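Local structure of ribosomal-protein-S5-alanine N-acetyltransferase (Vibrio fischeri, 3IGR) at residues 13-16 / 17-21; 88-91 / 92-96; 102-105 / 106-109; 121-125 / 126-130. The protein probably acetylates the N-terminal alanine of ribosomal protein uS5, using acetyl-CoA as the acetyl donor. All blocks are in the same frame, centred on the assembly; numbering follows the deposited sequence.

Contact 1 of 4, residues 13-16 / 17-21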
ATOM      1  N   ARG A  13      17.792   6.709   7.732  1.00  9.33           N
ATOM      2  CA  ARG A  13      18.419   6.904   9.025  1.00  8.81           C
ATOM      3  C   ARG A  13      18.498   8.382   9.283  1.00  8.41           C
ATOM      4  O   ARG A  13      18.280   9.183   8.375  1.00  8.66           O
ATOM      5  CB  ARG A  13      19.820   6.264   9.069  1.00  8.81           C
ATOM      6  CG  ARG A  13      20.819   6.802   8.042  1.00  9.04           C
ATOM      7  CD  ARG A  13      22.248   6.534   8.506  1.00  9.22           C
ATOM      8  NE  ARG A  13      23.261   6.864   7.500  1.00  9.38           N
ATOM      9  CZ  ARG A  13      23.703   8.094   7.238  1.00  9.92           C
ATOM     10  NH1 ARG A  13      23.222   9.154   7.893  1.00  7.28           N
ATOM     11  NH2 ARG A  13      24.632   8.268   6.309  1.00  9.28           N
ATOM     12  N   LEU A  14      18.794   8.749  10.524  1.00  8.01           N
ATOM     13  CA  LEU A  14      18.988  10.161  10.852  1.00  7.56           C
ATOM     14  C   LEU A  14      20.277  10.658  10.211  1.00  7.41           C
ATOM     15  O   LEU A  14      21.262   9.928  10.132  1.00  6.80           O
ATOM     16  CB  LEU A  14      18.994  10.376  12.366  1.00  7.09           C
ATOM     17  CG  LEU A  14      17.630  10.240  13.059  1.00  6.28           C
ATOM     18  CD1 LEU A  14      17.772  10.326  14.588  1.00  5.69           C
ATOM     19  CD2 LEU A  14      16.638  11.300  12.566  1.00  6.11           C
ATOM     20  N   ILE A  15      20.245  11.891   9.724  1.00  7.45           N
ATOM     21  CA  ILE A  15      21.416  12.527   9.143  1.00  7.45           C
ATOM     22  C   ILE A  15      22.471  12.777  10.228  1.00  8.33           C
ATOM     23  O   ILE A  15      22.128  12.974  11.402  1.00  8.26           O
ATOM     24  CB  ILE A  15      21.010  13.820   8.375  1.00  7.69           C
ATOM     25  CG1 ILE A  15      22.064  14.209   7.330  1.00  6.87           C
ATOM     26  CG2 ILE A  15      20.637  14.968   9.335  1.00  7.27           C
ATOM     27  CD1 ILE A  15      21.679  15.407   6.482  1.00  5.98           C
ATOM     28  N   LYS A  16      23.748  12.737   9.839  1.00  8.86           N
ATOM     29  CA  LYS A  16      24.862  12.897  10.769  1.00  9.36           C
ATOM     30  C   LYS A  16      25.844  13.961  10.283  1.00  9.57           C
ATOM     31  O   LYS A  16      25.844  14.328   9.107  1.00  9.44           O
ATOM     32  CB  LYS A  16      25.613  11.570  10.957  1.00  9.57           C
ATOM     33  CG  LYS A  16      24.838  10.484  11.692  1.00 11.59           C
ATOM     34  CD  LYS A  16      25.747   9.367  12.189  1.00 13.42           C
ATOM     35  CE  LYS A  16      25.912   8.279  11.136  1.00 15.16           C
ATOM     36  NZ  LYS A  16      25.891   6.900  11.723  1.00 15.46           N
ATOM     37  N   SER A  17      26.692  14.434  11.191  1.00  9.76           N
ATOM     38  CA  SER A  17      27.757  15.371  10.843  1.00 10.38           C
ATOM     39  C   SER A  17      28.566  14.916   9.623  1.00 10.44           C
ATOM     40  O   SER A  17      28.840  15.721   8.733  1.00 10.64           O
ATOM     41  CB  SER A  17      28.679  15.610  12.043  1.00 10.35           C
ATOM     42  OG  SER A  17      27.992  16.283  13.088  1.00 12.32           O
ATOM     43  N   SER A  18      28.914  13.625   9.570  1.00 10.39           N
ATOM     44  CA  SER A  18      29.716  13.067   8.469  1.00 10.28           C
ATOM     45  C   SER A  18      29.055  13.143   7.084  1.00 10.18           C
ATOM     46  O   SER A  18      29.726  12.939   6.068  1.00  9.63           O
ATOM     47  CB  SER A  18      30.120  11.619   8.781  1.00 10.31           C
ATOM     48  OG  SER A  18      28.999  10.861   9.236  1.00 10.80           O
ATOM     49  N   ASP A  19      27.750  13.422   7.050  1.00 10.26           N
ATOM     50  CA  ASP A  19      26.983  13.536   5.798  1.00 10.67           C
ATOM     51  C   ASP A  19      27.083  14.892   5.071  1.00 11.23           C
ATOM     52  O   ASP A  19      26.376  15.117   4.078  1.00 11.59           O
ATOM     53  CB  ASP A  19      25.500  13.254   6.052  1.00 10.33           C
ATOM     54  CG  ASP A  19      25.220  11.818   6.404  1.00 10.34           C
ATOM     55  OD1 ASP A  19      25.880  10.912   5.847  1.00 11.18           O
ATOM     56  OD2 ASP A  19      24.312  11.588   7.234  1.00  9.34           O
ATOM     57  N   ALA A  20      27.935  15.792   5.562  1.00 11.49           N
ATOM     58  CA  ALA A  20      27.967  17.179   5.071  1.00 11.52           C
ATOM     59  C   ALA A  20      28.120  17.272   3.556  1.00 11.46           C
ATOM     60  O   ALA A  20      27.395  18.022   2.905  1.00 10.67           O
ATOM     61  CB  ALA A  20      29.064  17.991   5.782  1.00 11.49           C
ATOM     62  N   VAL A  21      29.050  16.488   3.004  1.00 11.62           N
ATOM     63  CA  VAL A  21      29.347  16.518   1.572  1.00 11.87           C
ATOM     64  C   VAL A  21      28.234  15.859   0.766  1.00 12.00           C
ATOM     65  O   VAL A  21      27.764  16.408  -0.227  1.00 12.22           O
ATOM     66  CB  VAL A  21      30.715  15.846   1.256  1.00 11.98           C
ATOM     67  CG1 VAL A  21      30.929  15.712  -0.246  1.00 11.77           C
ATOM     68  CG2 VAL A  21      31.846  16.643   1.879  1.00 11.71           C
TER
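Arg-13 and Asp-19 meet end-on, two nitrogens against two oxygens, across the short 3-10 turn (17-19) that leads from strand 10-14 into helix 20-29. NH1 of Arg-13 lies 2.7 Å from OD2 of Asp-19, and NH2 lies 3.0 Å from OD1. Both bonds are nearly straight and use the syn lone pairs, with the two planes only 9° apart. An arginine chain extended from CG to NE brings the group this far, and a bond from NH1 to O of Leu-14 (3.1 Å) helps fix its rotation. The carboxylate has a third donor: N of Lys-16 approaches OD2 at 2.9 Å from the anti side, 33° out of the carboxylate plane. In return, N of Asp-19 donates to O of Lys-16. Ile-15 packs its CG1 3.5 Å from OD2 of Asp-19, and its side chain also touches Leu-55 of helix 48-63 and Val-71 of strand 68-74.

The outer side is much looser. Lys-16, Ser-17 and Ser-18 are exposed, and OG of Ser-18 comes no closer than 3.9 Å to CB of Lys-16. The lysine bends so that CE lies above the rim of the Arg-13 guanidinium, leaving NZ 6.7 Å from OD2 of Asp-19.

Buried but held by three N-H groups, one pair of them from a cation, the Asp-19 carboxylate is probably stabilised as the anion.

Contact 2 of 4, residues 88-91 / 92-96; sequences NITR and FPFHA
O of Arg-91 is the point on which Phe-94 and His-95 converge as the chain swings round from strand 79-90. Phe-92 starts the swing with its CB directed away from 88-91; the side chain continues outward, CG anti to the backbone N (chi1 175°), and CB of Pro-93 covers one ring face. The peptide bond before Pro-93 is cis, bending the chain back.

At Phe-94 the backbone N donates to O of Arg-91 at 2.8 Å, closing a type VI beta turn. Its ring passes obliquely by the methyl group of Thr-90, with CG2 of Thr-90 3.6 Å from CD2 of Phe-94, but the side chain has two conformers, so this packing is tentative.

His-95, with a positive phi of 49°, gives O of Arg-91 a second N-H at 2.9 Å, this one from well above the carbonyl plane. Its imidazole lies with one face over C of Arg-91. ND1 of His-95 and NH1 of Arg-91 also share a water, 2.8 Å from ND1; that same NH1 bonds to O of Gln-128, and NH2 of Arg-91 to O of Asn-65, so the arginine is held from several directions. Trp-182 meets the His-95 ring at a slant.

Ala-96 restores strand pairing: its N reaches O of Thr-90 (2.9 Å), and N of Thr-90 reaches O of Ala-96 (2.8 Å). With His-95 and Ala-96 both facing Thr-90 across this antiparallel hydrogen-bonded pair, the geometry is that of a G1 beta bulge closing the hairpin between strands 79-90 and 96-103.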
ATOM      1  N   ASN A  88       9.095  21.595  13.114  1.00 11.25           N
ATOM      2  CA  ASN A  88       7.986  22.339  13.673  1.00 12.42           C
ATOM      3  C   ASN A  88       7.287  21.427  14.679  1.00 12.27           C
ATOM      4  O   ASN A  88       6.064  21.339  14.712  1.00 12.27           O
ATOM      5  CB  ASN A  88       7.023  22.651  12.531  1.00 13.15           C
ATOM      6  CG  ASN A  88       6.643  24.069  12.465  1.00 16.17           C
ATOM      7  OD1 ASN A  88       7.168  24.819  11.623  1.00 19.70           O
ATOM      8  ND2 ASN A  88       5.723  24.479  13.330  1.00 16.36           N
ATOM      9  N   ILE A  89       8.071  20.703  15.467  1.00 11.82           N
ATOM     10  CA  ILE A  89       7.501  19.772  16.413  1.00 12.08           C
ATOM     11  C   ILE A  89       7.066  20.492  17.694  1.00 11.77           C
ATOM     12  O   ILE A  89       7.836  21.261  18.266  1.00 10.57           O
ATOM     13  CB  ILE A  89       8.487  18.638  16.711  1.00 12.70           C
ATOM     14  CG1 ILE A  89       8.655  17.760  15.457  1.00 14.83           C
ATOM     15  CG2 ILE A  89       8.028  17.818  17.918  1.00 11.92           C
ATOM     16  CD1 ILE A  89       9.689  16.650  15.622  1.00 17.01           C
ATOM     17  N   THR A  90       5.819  20.247  18.111  1.00 11.22           N
ATOM     18  CA  THR A  90       5.299  20.774  19.366  1.00 11.79           C
ATOM     19  C   THR A  90       4.812  19.607  20.212  1.00 11.54           C
ATOM     20  O   THR A  90       4.202  18.673  19.696  1.00 11.25           O
ATOM     21  CB  THR A  90       4.136  21.760  19.111  1.00 12.09           C
ATOM     22  OG1 THR A  90       4.579  22.781  18.214  1.00 13.13           O
ATOM     23  CG2 THR A  90       3.656  22.420  20.399  1.00 12.75           C
ATOM     24  N   ARG A  91       5.089  19.663  21.510  1.00 11.09           N
ATOM     25  CA  ARG A  91       4.614  18.659  22.432  1.00 10.94           C
ATOM     26  C   ARG A  91       3.307  19.196  22.991  1.00 11.36           C
ATOM     27  O   ARG A  91       2.527  19.754  22.219  1.00 12.19           O
ATOM     28  CB  ARG A  91       5.688  18.359  23.492  1.00 11.39           C
ATOM     29  CG  ARG A  91       7.004  17.900  22.861  1.00 10.97           C
ATOM     30  CD  ARG A  91       6.758  16.636  22.012  1.00 13.25           C
ATOM     31  NE  ARG A  91       7.983  16.157  21.370  1.00 14.12           N
ATOM     32  CZ  ARG A  91       8.171  14.921  20.902  1.00 15.67           C
ATOM     33  NH1 ARG A  91       7.214  13.990  21.002  1.00 13.84           N
ATOM     34  NH2 ARG A  91       9.340  14.613  20.353  1.00 13.41           N
ATOM     35  N   PHE A  92       3.027  19.024  24.286  1.00 11.39           N
ATOM     36  CA  PHE A  92       1.777  19.556  24.836  1.00 11.69           C
ATOM     37  C   PHE A  92       1.620  21.011  24.367  1.00 11.30           C
ATOM     38  O   PHE A  92       2.578  21.772  24.446  1.00 11.88           O
ATOM     39  CB  PHE A  92       1.754  19.471  26.372  1.00 11.30           C
ATOM     40  CG  PHE A  92       0.540  20.125  26.991  1.00 11.65           C
ATOM     41  CD1 PHE A  92      -0.663  19.431  27.103  1.00 10.89           C
ATOM     42  CD2 PHE A  92       0.596  21.452  27.435  1.00 13.13           C
ATOM     43  CE1 PHE A  92      -1.814  20.054  27.669  1.00 11.37           C
ATOM     44  CE2 PHE A  92      -0.534  22.075  28.010  1.00 13.62           C
ATOM     45  CZ  PHE A  92      -1.748  21.378  28.111  1.00 11.64           C
ATOM     46  N   PRO A  93       0.418  21.421  23.919  1.00 11.90           N
ATOM     47  CA  PRO A  93      -0.849  20.688  23.885  1.00 11.86           C
ATOM     48  C   PRO A  93      -1.217  20.201  22.486  1.00 12.34           C
ATOM     49  O   PRO A  93      -2.397  19.879  22.254  1.00 11.48           O
ATOM     50  CB  PRO A  93      -1.848  21.760  24.307  1.00 11.66           C
ATOM     51  CG  PRO A  93      -1.301  23.017  23.611  1.00 12.32           C
ATOM     52  CD  PRO A  93       0.209  22.875  23.700  1.00 11.62           C
ATOM     53  N   PHE A  94      -0.220  20.152  21.589  1.00 12.63           N
ATOM     54  CA  PHE A  94      -0.435  19.855  20.164  0.50 12.77           C
ATOM     55  C   PHE A  94       0.030  18.453  19.800  1.00 12.72           C
ATOM     56  O   PHE A  94      -0.657  17.721  19.068  1.00 12.62           O
ATOM     57  CB  PHE A  94       0.353  20.838  19.292  0.50 13.05           C
ATOM     58  CG  PHE A  94      -0.216  22.230  19.236  0.50 12.72           C
ATOM     59  CD1 PHE A  94      -1.102  22.586  18.239  0.50 15.43           C
ATOM     60  CD2 PHE A  94       0.196  23.202  20.143  0.50 14.66           C
ATOM     61  CE1 PHE A  94      -1.604  23.895  18.163  0.50 16.65           C
ATOM     62  CE2 PHE A  94      -0.297  24.503  20.082  0.50 13.51           C
ATOM     63  CZ  PHE A  94      -1.196  24.848  19.090  0.50 15.42           C
ATOM     64  N   HIS A  95       1.209  18.071  20.310  1.00 12.63           N
ATOM     65  CA  HIS A  95       1.827  16.765  19.984  1.00 11.96           C
ATOM     66  C   HIS A  95       1.829  16.524  18.459  1.00 12.88           C
ATOM     67  O   HIS A  95       1.365  15.489  17.949  1.00 12.58           O
ATOM     68  CB  HIS A  95       1.149  15.643  20.781  1.00 11.30           C
ATOM     69  CG  HIS A  95       1.344  15.773  22.261  1.00 10.33           C
ATOM     70  ND1 HIS A  95       2.533  15.462  22.881  1.00 11.79           N
ATOM     71  CD2 HIS A  95       0.504  16.186  23.240  1.00 11.02           C
ATOM     72  CE1 HIS A  95       2.415  15.669  24.186  1.00 11.85           C
ATOM     73  NE2 HIS A  95       1.192  16.113  24.425  1.00 10.20           N
ATOM     74  N   ALA A  96       2.378  17.501  17.740  1.00 12.93           N
ATOM     75  CA  ALA A  96       2.285  17.534  16.275  1.00 13.19           C
ATOM     76  C   ALA A  96       3.589  17.970  15.644  1.00 12.45           C
ATOM     77  O   ALA A  96       4.457  18.573  16.302  1.00 12.49           O
ATOM     78  CB  ALA A  96       1.181  18.483  15.845  1.00 13.30           C
TER
HETATM   79  O   HOH W   1       4.558  13.891  21.775  1.00 14.10           O

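Contact 3 of 4, residues 102-105 / 106-109; sequences SLDS and EYQG
Glu-106 and Tyr-107 fold back on Asp-104 in the turn that follows strand 96-103 and leads toward helix 112-126; Ser-105, Glu-106 and Tyr-107 lose the most surface to it. Ser-105, covered chiefly by the following chain, gives its N to OD1 of Asn-30.

Glu-106 gives its backbone N to OD2 of Asp-104 at 3.0 Å, completing an Asx turn. The N-H comes in on the anti side, 30° out of the carboxylate plane. The glutamate's CB rests 3.4 Å from the same OD2, while OE2 of Glu-106 stands 5.9 Å from it.

Tyr-107 closes the second ring of the turn, its N bonded to O of Asp-104 at 3.1 Å, as in a type I beta turn. With chi1 at -76°, the phenol is carried beside Asp-104 and presents an edge to it: CD2 of Tyr-107 lies 3.4 Å from OD2 of Asp-104, the ring and carboxylate planes 86° apart. Leu-103 crosses at about a right angle, its CG 4.2 Å from CB of Tyr-107. The phenol OH bonds to Asp-74.

In GNAT enzymes the loop before this helix carries the Q/R-x-x-G-x-G/A signature that binds acetyl-CoA pyrophosphate; Gln-108 probably begins it, although Met-113 stands in the last position. Asp-104 works at both ends of its carboxylate, OD2 toward the turn and OD1 toward Arg-29 and Asn-30. The arginine probably offsets its charge near Glu-106.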
ATOM      1  N   SER A 102      11.736  14.781  -0.079  1.00 11.31           N
ATOM      2  CA  SER A 102      12.160  14.912  -1.457  1.00 11.77           C
ATOM      3  C   SER A 102      12.850  13.625  -1.877  1.00 11.78           C
ATOM      4  O   SER A 102      13.303  12.834  -1.031  1.00 11.42           O
ATOM      5  CB  SER A 102      13.107  16.119  -1.632  1.00 12.07           C
ATOM      6  OG  SER A 102      14.331  15.909  -0.943  1.00 12.80           O
ATOM      7  N   LEU A 103      12.905  13.424  -3.187  1.00 11.80           N
ATOM      8  CA  LEU A 103      13.552  12.270  -3.792  1.00 11.69           C
ATOM      9  C   LEU A 103      14.317  12.707  -5.023  1.00 11.80           C
ATOM     10  O   LEU A 103      13.863  13.580  -5.780  1.00 11.88           O
ATOM     11  CB  LEU A 103      12.512  11.218  -4.176  1.00 11.62           C
ATOM     12  CG  LEU A 103      13.007   9.821  -4.592  1.00 11.34           C
ATOM     13  CD1 LEU A 103      13.680   9.118  -3.438  1.00 11.76           C
ATOM     14  CD2 LEU A 103      11.839   9.001  -5.089  1.00 10.37           C
ATOM     15  N   ASP A 104      15.492  12.108  -5.199  1.00 11.74           N
ATOM     16  CA  ASP A 104      16.302  12.284  -6.395  1.00 12.11           C
ATOM     17  C   ASP A 104      15.476  11.978  -7.642  1.00 12.07           C
ATOM     18  O   ASP A 104      14.720  11.020  -7.643  1.00 12.97           O
ATOM     19  CB  ASP A 104      17.520  11.369  -6.313  1.00 11.67           C
ATOM     20  CG  ASP A 104      18.519  11.640  -7.413  1.00 12.28           C
ATOM     21  OD1 ASP A 104      19.470  12.410  -7.164  1.00 12.46           O
ATOM     22  OD2 ASP A 104      18.335  11.113  -8.528  1.00 11.09           O
ATOM     23  N   SER A 105      15.608  12.791  -8.695  1.00 12.15           N
ATOM     24  CA  SER A 105      14.751  12.635  -9.887  1.00 12.34           C
ATOM     25  C   SER A 105      15.011  11.351 -10.687  1.00 12.82           C
ATOM     26  O   SER A 105      14.132  10.880 -11.406  1.00 13.09           O
ATOM     27  CB  SER A 105      14.824  13.866 -10.813  1.00 12.76           C
ATOM     28  OG  SER A 105      16.091  13.955 -11.421  1.00 11.66           O
ATOM     29  N   GLU A 106      16.202  10.776 -10.557  1.00 12.80           N
ATOM     30  CA  GLU A 106      16.499   9.505 -11.236  1.00 13.42           C
ATOM     31  C   GLU A 106      15.922   8.287 -10.493  1.00 13.25           C
ATOM     32  O   GLU A 106      15.925   7.181 -11.014  1.00 13.43           O
ATOM     33  CB  GLU A 106      18.003   9.359 -11.458  1.00 13.32           C
ATOM     34  CG  GLU A 106      18.597  10.465 -12.338  1.00 14.80           C
ATOM     35  CD  GLU A 106      18.114  10.402 -13.789  1.00 18.62           C
ATOM     36  OE1 GLU A 106      17.907   9.284 -14.316  1.00 20.31           O
ATOM     37  OE2 GLU A 106      17.959  11.471 -14.421  1.00 20.14           O
ATOM     38  N   TYR A 107      15.405   8.515  -9.290  1.00 13.36           N
ATOM     39  CA  TYR A 107      14.886   7.449  -8.429  1.00 13.42           C
ATOM     40  C   TYR A 107      13.358   7.421  -8.318  1.00 13.78           C
ATOM     41  O   TYR A 107      12.791   6.721  -7.466  1.00 13.62           O
ATOM     42  CB  TYR A 107      15.521   7.557  -7.042  1.00 13.30           C
ATOM     43  CG  TYR A 107      16.945   7.054  -7.025  1.00 13.59           C
ATOM     44  CD1 TYR A 107      17.228   5.751  -6.610  1.00 12.28           C
ATOM     45  CD2 TYR A 107      18.007   7.873  -7.436  1.00 12.93           C
ATOM     46  CE1 TYR A 107      18.530   5.270  -6.593  1.00 12.95           C
ATOM     47  CE2 TYR A 107      19.325   7.400  -7.430  1.00 13.39           C
ATOM     48  CZ  TYR A 107      19.570   6.089  -6.999  1.00 13.27           C
ATOM     49  OH  TYR A 107      20.850   5.592  -6.975  1.00 13.94           O
ATOM     50  N   GLN A 108      12.703   8.156  -9.207  1.00 13.71           N
ATOM     51  CA  GLN A 108      11.253   8.261  -9.230  1.00 14.09           C
ATOM     52  C   GLN A 108      10.583   6.968  -9.679  1.00 14.02           C
ATOM     53  O   GLN A 108      11.158   6.199 -10.446  1.00 14.00           O
ATOM     54  CB  GLN A 108      10.851   9.369 -10.198  1.00 14.27           C
ATOM     55  CG  GLN A 108       9.805  10.301  -9.661  1.00 15.53           C
ATOM     56  CD  GLN A 108      10.421  11.536  -9.044  1.00 17.42           C
ATOM     57  OE1 GLN A 108      10.933  11.498  -7.926  1.00 19.01           O
ATOM     58  NE2 GLN A 108      10.372  12.642  -9.772  1.00 17.28           N
ATOM     59  N   GLY A 109       9.361   6.746  -9.208  1.00 14.04           N
ATOM     60  CA  GLY A 109       8.503   5.682  -9.734  1.00 14.17           C
ATOM     61  C   GLY A 109       8.725   4.303  -9.134  1.00 14.26           C
ATOM     62  O   GLY A 109       8.187   3.316  -9.641  1.00 14.40           O
TER

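Contact 4 of 4, residues 121-125 / 126-130; sequences IDWMF and KAQNL
Trp-123 lays one indole face under Ala-127 and Gln-128 where helix 112-126 runs out. With CG anti to the backbone N (chi1 -175°), the ring is carried toward the end of the helix, and CB of Ala-127 sits 3.5 Å from the centroid of its five-membered ring, a CH-pi contact. A second comes from Gln-128, whose CG is 4.1 Å from the centroid of the six-membered ring. Gln-128 then bends at chi2 (-70°) and runs beside the indole, its NE2 3.5 Å from CH2 of Trp-123 before bonding to Asn-65.

Met-124, a selenomethionine here, is bent at both chi2 and chi3. It lies alongside Leu-130, though the 3.2 Å between CE of Met-124 and CD1 of Leu-130 is doubtfully short, and it also touches Phe-68, Tyr-86 and Ile-133 of the sheet. Lys-126, extended beyond CG, runs parallel to Asp-122 and puts NZ 2.7 Å from OD2 of Asp-122, nearly along the C-O axis.

The backbone bonds run past the helix end: O of Trp-123 accepts from N of both Ala-127 (2.8 Å) and Gln-128, and N of Leu-130 returns to O of Met-124 (3.0 Å) past Asn-129, whose phi is positive.

These two carbonyls are thus met by N-H groups beyond the helix, while the salt bridge, one turn apart on the exposed side, probably balances both charges.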
ATOM      1  N   ILE A 121       7.061   7.894   9.639  1.00 10.31           N
ATOM      2  CA  ILE A 121       5.814   8.305  10.304  1.00 10.41           C
ATOM      3  C   ILE A 121       5.493   7.306  11.414  1.00 10.55           C
ATOM      4  O   ILE A 121       5.118   7.681  12.536  1.00 10.69           O
ATOM      5  CB  ILE A 121       4.589   8.380   9.346  1.00 10.55           C
ATOM      6  CG1 ILE A 121       4.457   9.743   8.699  1.00 11.34           C
ATOM      7  CG2 ILE A 121       3.287   8.311  10.103  1.00  8.57           C
ATOM      8  CD1 ILE A 121       5.510  10.111   7.787  1.00 14.47           C
ATOM      9  N   ASP A 122       5.627   6.029  11.090  1.00  9.94           N
ATOM     10  CA  ASP A 122       5.355   4.977  12.043  1.00 10.76           C
ATOM     11  C   ASP A 122       6.214   5.128  13.297  1.00  9.97           C
ATOM     12  O   ASP A 122       5.743   4.923  14.432  1.00  9.57           O
ATOM     13  CB  ASP A 122       5.676   3.646  11.389  1.00 11.04           C
ATOM     14  CG  ASP A 122       4.566   2.690  11.504  1.00 15.35           C
ATOM     15  OD1 ASP A 122       3.785   2.613  10.525  1.00 21.98           O
ATOM     16  OD2 ASP A 122       4.457   2.032  12.566  1.00 16.18           O
ATOM     17  N   TRP A 123       7.483   5.464  13.080  1.00  9.06           N
ATOM     18  CA  TRP A 123       8.392   5.716  14.185  1.00  8.66           C
ATOM     19  C   TRP A 123       8.026   7.001  14.969  1.00  7.96           C
ATOM     20  O   TRP A 123       8.112   7.029  16.189  1.00  7.39           O
ATOM     21  CB  TRP A 123       9.832   5.739  13.678  1.00  8.66           C
ATOM     22  CG  TRP A 123      10.847   5.870  14.764  1.00  8.47           C
ATOM     23  CD1 TRP A 123      11.368   4.860  15.542  1.00  9.30           C
ATOM     24  CD2 TRP A 123      11.493   7.072  15.177  1.00  7.77           C
ATOM     25  NE1 TRP A 123      12.288   5.375  16.424  1.00  8.08           N
ATOM     26  CE2 TRP A 123      12.388   6.728  16.222  1.00  8.56           C
ATOM     27  CE3 TRP A 123      11.411   8.411  14.764  1.00  6.77           C
ATOM     28  CZ2 TRP A 123      13.185   7.678  16.868  1.00  8.49           C
ATOM     29  CZ3 TRP A 123      12.225   9.358  15.402  1.00  6.53           C
ATOM     30  CH2 TRP A 123      13.085   8.981  16.448  1.00  7.58           C
HETATM   31  N   MSE A 124       7.611   8.052  14.268  1.00  7.75           N
HETATM   32  CA  MSE A 124       7.224   9.297  14.936  1.00  7.67           C
HETATM   33  C   MSE A 124       6.006   9.076  15.863  1.00  8.21           C
HETATM   34  O   MSE A 124       5.891   9.696  16.932  1.00  7.87           O
HETATM   35  CB  MSE A 124       6.934  10.393  13.915  1.00  7.39           C
HETATM   36  CG  MSE A 124       8.164  10.813  13.089  1.00  7.45           C
HETATM   37 SE   MSE A 124       9.503  11.649  14.248  1.00 13.22          SE
HETATM   38  CE  MSE A 124       8.517  13.207  14.812  1.00  9.18           C
ATOM     39  N   PHE A 125       5.126   8.170  15.447  1.00  8.48           N
ATOM     40  CA  PHE A 125       3.913   7.862  16.186  1.00  9.38           C
ATOM     41  C   PHE A 125       4.243   6.951  17.378  1.00 10.08           C
ATOM     42  O   PHE A 125       3.861   7.233  18.529  1.00  9.98           O
ATOM     43  CB  PHE A 125       2.910   7.165  15.259  1.00  9.45           C
ATOM     44  CG  PHE A 125       2.066   8.101  14.417  1.00 10.31           C
ATOM     45  CD1 PHE A 125       2.168   9.491  14.530  1.00  9.97           C
ATOM     46  CD2 PHE A 125       1.101   7.573  13.553  1.00 11.52           C
ATOM     47  CE1 PHE A 125       1.350  10.337  13.765  1.00  9.58           C
ATOM     48  CE2 PHE A 125       0.276   8.413  12.781  1.00 11.69           C
ATOM     49  CZ  PHE A 125       0.407   9.795  12.887  1.00 10.44           C
ATOM     50  N   LYS A 126       4.948   5.865  17.083  1.00 10.82           N
ATOM     51  CA  LYS A 126       5.211   4.811  18.049  1.00 11.99           C
ATOM     52  C   LYS A 126       6.347   5.150  19.003  1.00 12.16           C
ATOM     53  O   LYS A 126       6.177   5.014  20.196  1.00 12.76           O
ATOM     54  CB  LYS A 126       5.434   3.455  17.361  1.00 12.03           C
ATOM     55  CG  LYS A 126       4.145   2.905  16.720  1.00 13.82           C
ATOM     56  CD  LYS A 126       4.340   1.582  15.963  1.00 16.69           C
ATOM     57  CE  LYS A 126       2.987   1.095  15.401  1.00 17.63           C
ATOM     58  NZ  LYS A 126       3.111   0.279  14.158  1.00 17.98           N
ATOM     59  N   ALA A 127       7.498   5.582  18.491  1.00 12.27           N
ATOM     60  CA  ALA A 127       8.641   5.891  19.360  1.00 11.60           C
ATOM     61  C   ALA A 127       8.648   7.332  19.851  1.00 11.88           C
ATOM     62  O   ALA A 127       9.140   7.598  20.934  1.00 12.31           O
ATOM     63  CB  ALA A 127       9.947   5.569  18.683  1.00 11.72           C
ATOM     64  N   GLN A 128       8.127   8.271  19.069  1.00 11.43           N
ATOM     65  CA  GLN A 128       8.077   9.665  19.531  1.00 11.22           C
ATOM     66  C   GLN A 128       6.714  10.109  20.050  1.00 11.15           C
ATOM     67  O   GLN A 128       6.572  11.246  20.474  1.00 11.32           O
ATOM     68  CB  GLN A 128       8.591  10.641  18.469  1.00 11.46           C
ATOM     69  CG  GLN A 128      10.095  10.543  18.184  1.00 10.30           C
ATOM     70  CD  GLN A 128      10.965  11.050  19.320  1.00 11.51           C
ATOM     71  OE1 GLN A 128      10.601  11.969  20.034  1.00 12.95           O
ATOM     72  NE2 GLN A 128      12.132  10.450  19.482  1.00 11.60           N
ATOM     73  N   ASN A 129       5.725   9.218  20.037  1.00 11.08           N
ATOM     74  CA  ASN A 129       4.393   9.536  20.571  1.00 11.41           C
ATOM     75  C   ASN A 129       3.828  10.868  20.039  1.00 11.31           C
ATOM     76  O   ASN A 129       3.285  11.675  20.790  1.00 11.76           O
ATOM     77  CB  ASN A 129       4.405   9.500  22.118  1.00 11.28           C
ATOM     78  CG  ASN A 129       2.997   9.430  22.713  1.00 13.07           C
ATOM     79  OD1 ASN A 129       2.137   8.676  22.221  1.00 12.96           O
ATOM     80  ND2 ASN A 129       2.750  10.216  23.773  1.00  9.98           N
ATOM     81  N   LEU A 130       3.979  11.118  18.739  1.00 11.29           N
ATOM     82  CA  LEU A 130       3.277  12.253  18.152  1.00 11.06           C
ATOM     83  C   LEU A 130       1.821  11.874  17.991  1.00 10.87           C
ATOM     84  O   LEU A 130       1.502  10.707  17.763  1.00 11.50           O
ATOM     85  CB  LEU A 130       3.880  12.674  16.811  1.00 11.25           C
ATOM     86  CG  LEU A 130       5.185  13.472  16.862  1.00 13.51           C
ATOM     87  CD1 LEU A 130       5.479  13.996  15.455  1.00 14.48           C
ATOM     88  CD2 LEU A 130       5.072  14.636  17.825  1.00 15.24           C
TER
HETATM   89  O   HOH W   2       1.713   6.122  20.167  1.00  6.51           O

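All four contacts fall within the GNAT acetyltransferase range, in chain order and without interleaving, each at or near the end of a strand or helix. Contacts 1, 2 and 3 reach one mixed sheet: contact 1 leaves strand 10-14, contact 2 joins strands 79-90 and 96-103, and contact 3 ends strand 96-103 before helix 112-126, whose far end is contact 4. Contacts 2 and 3 therefore lie on opposite sides of the chain's centre, their centres about 30 Å apart. Contacts 2 and 4, centres about 12 Å apart, touch: CD1 of Ile-89 packs on CE of Met-124, and His-95 on CD2 of Leu-130. The hairpin bend and the helix end thus hold each other.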